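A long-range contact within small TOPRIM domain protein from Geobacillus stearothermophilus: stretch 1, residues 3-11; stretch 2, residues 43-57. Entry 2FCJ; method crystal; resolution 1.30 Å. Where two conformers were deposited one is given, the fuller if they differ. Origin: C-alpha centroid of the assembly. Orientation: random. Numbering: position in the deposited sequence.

Stretch 1, residues 3-11: RVEKVIIVE
Stretch 2 (43-57) ELADELEGYDVYLLA

Strand 6-10 lies beside the strand that begins at D52, and the two run parallel, their axes 4.7 Å apart at closest and 22° off true parallel. K6 pairs with D52, V7 with V53, I8 with Y54 and I9 with L55, with CA-CA distances of 4.7 to 4.8 Å. Backbone angles are extended, for example -89/143 at K6 and -132/145 at Y54.

The hydrogen bonds alternate in direction, as a parallel ladder requires. D52 N donates to E5 O (2.8 Å), V7 N to D52 O (2.9 Å), Y54 N to V7 O (2.9 Å), I9 N to Y54 O (2.8 Å) and L56 N to I9 O (3.0 Å). Stretch 1 thus uses its odd residues and stretch 2 its even ones. Beyond the ladder, a water accepts from E11 N (2.9 Å) and donates to L56 O (2.8 Å).

One face carries V7, I9, V53 and L55. The helix 43-47 leads to L48, and a type II turn from L48 to Y51 brings the chain into the second strand. G50, at 91/-10, fits this turn because a CB would jam against the preceding carbonyl. L44 and L48 point toward the first strand. V7 (t) sends CG2 into a hollow lined by L48 CD2 at 4.0 Å and Y51 CD1 at 3.7 Å. I9 (m, t) extends CD1 between L44 CD2 and V53 CG1, each 3.8 Å away. L55 (t, p) curls back, placing CD1 4.0 Å from I9 CG2.

The other face carries K6, I8, D52 and Y54. Y54 (m) reaches back along its strand, and its OH donates to D52 OD2 (2.8 Å). A water accepts from K6 NZ (3.0 Å) and donates to Y54 OH (3.2 Å). I8 (m, t) packs more loosely, with CG1 4.4 Å from Y54 CB.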

# COMPACT_ATOMS: atom_id res chain seq x y z
N ARG A 3 -7.43 -4.72 17.92
CA ARG A 3 -6.80 -3.50 17.50
C ARG A 3 -6.35 -3.61 16.05
O ARG A 3 -5.97 -4.66 15.55
CB ARG A 3 -5.62 -3.19 18.41
CG ARG A 3 -4.43 -4.13 18.24
CD ARG A 3 -3.57 -4.13 19.50
NE ARG A 3 -3.02 -2.81 19.77
CZ ARG A 3 -2.57 -2.40 20.94
NH1 ARG A 3 -2.04 -1.19 21.06
NH2 ARG A 3 -2.54 -3.23 21.96
N VAL A 4 -6.44 -2.50 15.33
CA VAL A 4 -5.99 -2.49 13.95
C VAL A 4 -4.49 -2.27 13.92
O VAL A 4 -3.98 -1.36 14.60
CB VAL A 4 -6.72 -1.37 13.16
CG1 VAL A 4 -6.15 -1.26 11.75
CG2 VAL A 4 -8.20 -1.65 13.12
N GLU A 5 -3.77 -3.17 13.25
CA GLU A 5 -2.30 -3.13 13.22
C GLU A 5 -1.74 -2.90 11.83
O GLU A 5 -0.61 -2.43 11.67
CB GLU A 5 -1.72 -4.44 13.75
CG GLU A 5 -2.23 -4.83 15.12
CD GLU A 5 -1.18 -5.54 15.93
OE1 GLU A 5 -0.54 -6.48 15.40
OE2 GLU A 5 -0.98 -5.15 17.09
N LYS A 6 -2.51 -3.24 10.81
CA LYS A 6 -2.01 -3.20 9.44
C LYS A 6 -2.24 -1.85 8.83
O LYS A 6 -3.30 -1.26 8.97
CB LYS A 6 -2.70 -4.26 8.61
CG LYS A 6 -2.39 -5.66 9.11
CD LYS A 6 -3.06 -6.70 8.23
CE LYS A 6 -3.08 -8.05 8.91
NZ LYS A 6 -3.51 -9.09 7.94
N VAL A 7 -1.26 -1.44 8.02
CA VAL A 7 -1.29 -0.17 7.33
C VAL A 7 -0.76 -0.37 5.91
O VAL A 7 0.30 -0.99 5.73
CB VAL A 7 -0.36 0.84 8.03
CG1 VAL A 7 -0.39 2.18 7.30
CG2 VAL A 7 -0.77 1.02 9.50
N ILE A 8 -1.50 0.10 4.91
CA ILE A 8 -1.02 0.14 3.52
C ILE A 8 -0.87 1.59 3.11
O ILE A 8 -1.80 2.38 3.28
CB ILE A 8 -1.98 -0.59 2.56
CG1 ILE A 8 -2.06 -2.06 2.92
CG2 ILE A 8 -1.53 -0.46 1.08
CD1 ILE A 8 -3.21 -2.77 2.26
N ILE A 9 0.29 1.93 2.56
CA ILE A 9 0.55 3.26 2.04
C ILE A 9 0.58 3.19 0.53
O ILE A 9 1.18 2.29 -0.05
CB ILE A 9 1.89 3.79 2.58
CG1 ILE A 9 1.88 3.79 4.11
CG2 ILE A 9 2.18 5.19 2.03
CD1 ILE A 9 3.22 4.05 4.76
N VAL A 10 -0.16 4.10 -0.10
CA VAL A 10 -0.19 4.23 -1.56
C VAL A 10 0.02 5.68 -1.94
O VAL A 10 -0.07 6.58 -1.09
CB VAL A 10 -1.55 3.76 -2.14
CG1 VAL A 10 -1.78 2.27 -1.86
CG2 VAL A 10 -2.70 4.59 -1.57
N GLU A 11 0.26 5.91 -3.23
CA GLU A 11 0.59 7.24 -3.71
C GLU A 11 -0.64 8.05 -4.10
O GLU A 11 -0.67 9.28 -3.95
CB GLU A 11 1.57 7.17 -4.89
CG GLU A 11 2.05 8.54 -5.39
CD GLU A 11 3.22 8.44 -6.37
OE1 GLU A 11 3.41 7.37 -6.99
OE2 GLU A 11 3.93 9.46 -6.55
N GLU A 43 7.80 11.49 10.42
CA GLU A 43 6.71 11.57 11.38
C GLU A 43 5.82 10.34 11.28
O GLU A 43 5.43 9.77 12.30
CB GLU A 43 5.87 12.81 11.11
CG GLU A 43 6.49 14.11 11.56
CD GLU A 43 5.51 15.27 11.50
OE1 GLU A 43 4.38 15.06 10.99
OE2 GLU A 43 5.85 16.37 11.96
N LEU A 44 5.45 9.98 10.06
CA LEU A 44 4.65 8.79 9.85
C LEU A 44 5.33 7.53 10.40
O LEU A 44 4.70 6.72 11.07
CB LEU A 44 4.37 8.62 8.36
CG LEU A 44 3.38 7.54 7.95
CD1 LEU A 44 2.02 7.82 8.56
CD2 LEU A 44 3.32 7.49 6.43
N ALA A 45 6.62 7.36 10.10
CA ALA A 45 7.36 6.21 10.61
C ALA A 45 7.31 6.17 12.13
O ALA A 45 7.16 5.10 12.75
CB ALA A 45 8.81 6.22 10.11
N ASP A 46 7.50 7.33 12.74
CA ASP A 46 7.44 7.43 14.19
C ASP A 46 6.07 7.00 14.71
O ASP A 46 5.96 6.21 15.66
CB ASP A 46 7.74 8.86 14.64
CG ASP A 46 9.23 9.21 14.57
OD1 ASP A 46 10.06 8.29 14.41
OD2 ASP A 46 9.56 10.40 14.72
N GLU A 47 5.02 7.54 14.10
CA GLU A 47 3.66 7.23 14.51
C GLU A 47 3.35 5.75 14.34
O GLU A 47 2.64 5.17 15.17
CB GLU A 47 2.66 8.07 13.71
CG GLU A 47 2.61 9.54 14.09
CD GLU A 47 1.74 10.33 13.14
OE1 GLU A 47 1.56 9.88 11.99
OE2 GLU A 47 1.24 11.40 13.55
N LEU A 48 3.95 5.14 13.33
CA LEU A 48 3.60 3.77 12.97
C LEU A 48 4.54 2.72 13.58
O LEU A 48 4.47 1.55 13.22
CB LEU A 48 3.51 3.60 11.45
CG LEU A 48 2.36 4.39 10.81
CD1 LEU A 48 2.38 4.27 9.29
CD2 LEU A 48 0.99 4.04 11.38
N GLU A 49 5.38 3.13 14.52
CA GLU A 49 6.19 2.13 15.23
C GLU A 49 5.30 1.06 15.86
O GLU A 49 4.32 1.38 16.54
CB GLU A 49 7.08 2.77 16.30
CG GLU A 49 7.81 1.77 17.19
CD GLU A 49 8.72 0.81 16.44
OE1 GLU A 49 9.39 1.24 15.48
OE2 GLU A 49 8.82 -0.37 16.86
N GLY A 50 5.61 -0.21 15.62
CA GLY A 50 4.82 -1.29 16.20
C GLY A 50 3.69 -1.74 15.31
O GLY A 50 3.12 -2.81 15.51
N TYR A 51 3.43 -0.98 14.24
CA TYR A 51 2.41 -1.37 13.27
C TYR A 51 3.02 -2.24 12.19
O TYR A 51 4.25 -2.32 12.04
CB TYR A 51 1.80 -0.15 12.60
CG TYR A 51 0.76 0.56 13.44
CD1 TYR A 51 -0.59 0.46 13.14
CD2 TYR A 51 1.14 1.32 14.53
CE1 TYR A 51 -1.53 1.13 13.89
CE2 TYR A 51 0.20 2.00 15.29
CZ TYR A 51 -1.13 1.87 14.98
OH TYR A 51 -2.08 2.53 15.74
N ASP A 52 2.16 -2.88 11.41
CA ASP A 52 2.56 -3.77 10.34
C ASP A 52 2.32 -3.02 9.02
O ASP A 52 1.19 -2.94 8.53
CB ASP A 52 1.72 -5.06 10.41
CG ASP A 52 2.15 -6.11 9.42
OD1 ASP A 52 3.29 -6.07 8.93
OD2 ASP A 52 1.35 -7.04 9.15
N VAL A 53 3.39 -2.46 8.45
CA VAL A 53 3.24 -1.42 7.43
C VAL A 53 3.74 -1.94 6.08
O VAL A 53 4.78 -2.61 6.01
CB VAL A 53 4.04 -0.17 7.81
CG1 VAL A 53 3.86 0.93 6.78
CG2 VAL A 53 3.64 0.33 9.19
N TYR A 54 3.00 -1.58 5.03
CA TYR A 54 3.27 -2.01 3.66
C TYR A 54 3.22 -0.79 2.77
O TYR A 54 2.39 0.11 2.99
CB TYR A 54 2.22 -3.01 3.19
CG TYR A 54 2.13 -4.25 4.05
CD1 TYR A 54 2.79 -5.41 3.70
CD2 TYR A 54 1.44 -4.24 5.25
CE1 TYR A 54 2.72 -6.55 4.50
CE2 TYR A 54 1.36 -5.38 6.04
CZ TYR A 54 2.01 -6.51 5.66
OH TYR A 54 1.91 -7.64 6.45
N LEU A 55 4.06 -0.78 1.75
CA LEU A 55 4.01 0.22 0.69
C LEU A 55 3.68 -0.45 -0.64
O LEU A 55 4.40 -1.36 -1.08
CB LEU A 55 5.37 0.92 0.57
CG LEU A 55 5.48 1.90 -0.59
CD1 LEU A 55 4.61 3.12 -0.41
CD2 LEU A 55 6.93 2.29 -0.78
N LEU A 56 2.61 0.02 -1.28
CA LEU A 56 2.17 -0.47 -2.58
C LEU A 56 2.22 0.66 -3.61
O LEU A 56 1.37 1.54 -3.59
CB LEU A 56 0.74 -1.03 -2.48
CG LEU A 56 0.11 -1.51 -3.80
CD1 LEU A 56 0.88 -2.68 -4.41
CD2 LEU A 56 -1.37 -1.85 -3.61
N ALA A 57 3.25 0.65 -4.46
CA ALA A 57 3.49 1.74 -5.39
C ALA A 57 3.42 1.21 -6.80
O ALA A 57 3.63 0.01 -7.03
CB ALA A 57 4.87 2.35 -5.14
O HOH W 1 -3.99 0.65 16.46
O HOH W 2 -1.01 -8.92 6.27
O HOH W 3 0.50 3.71 -5.07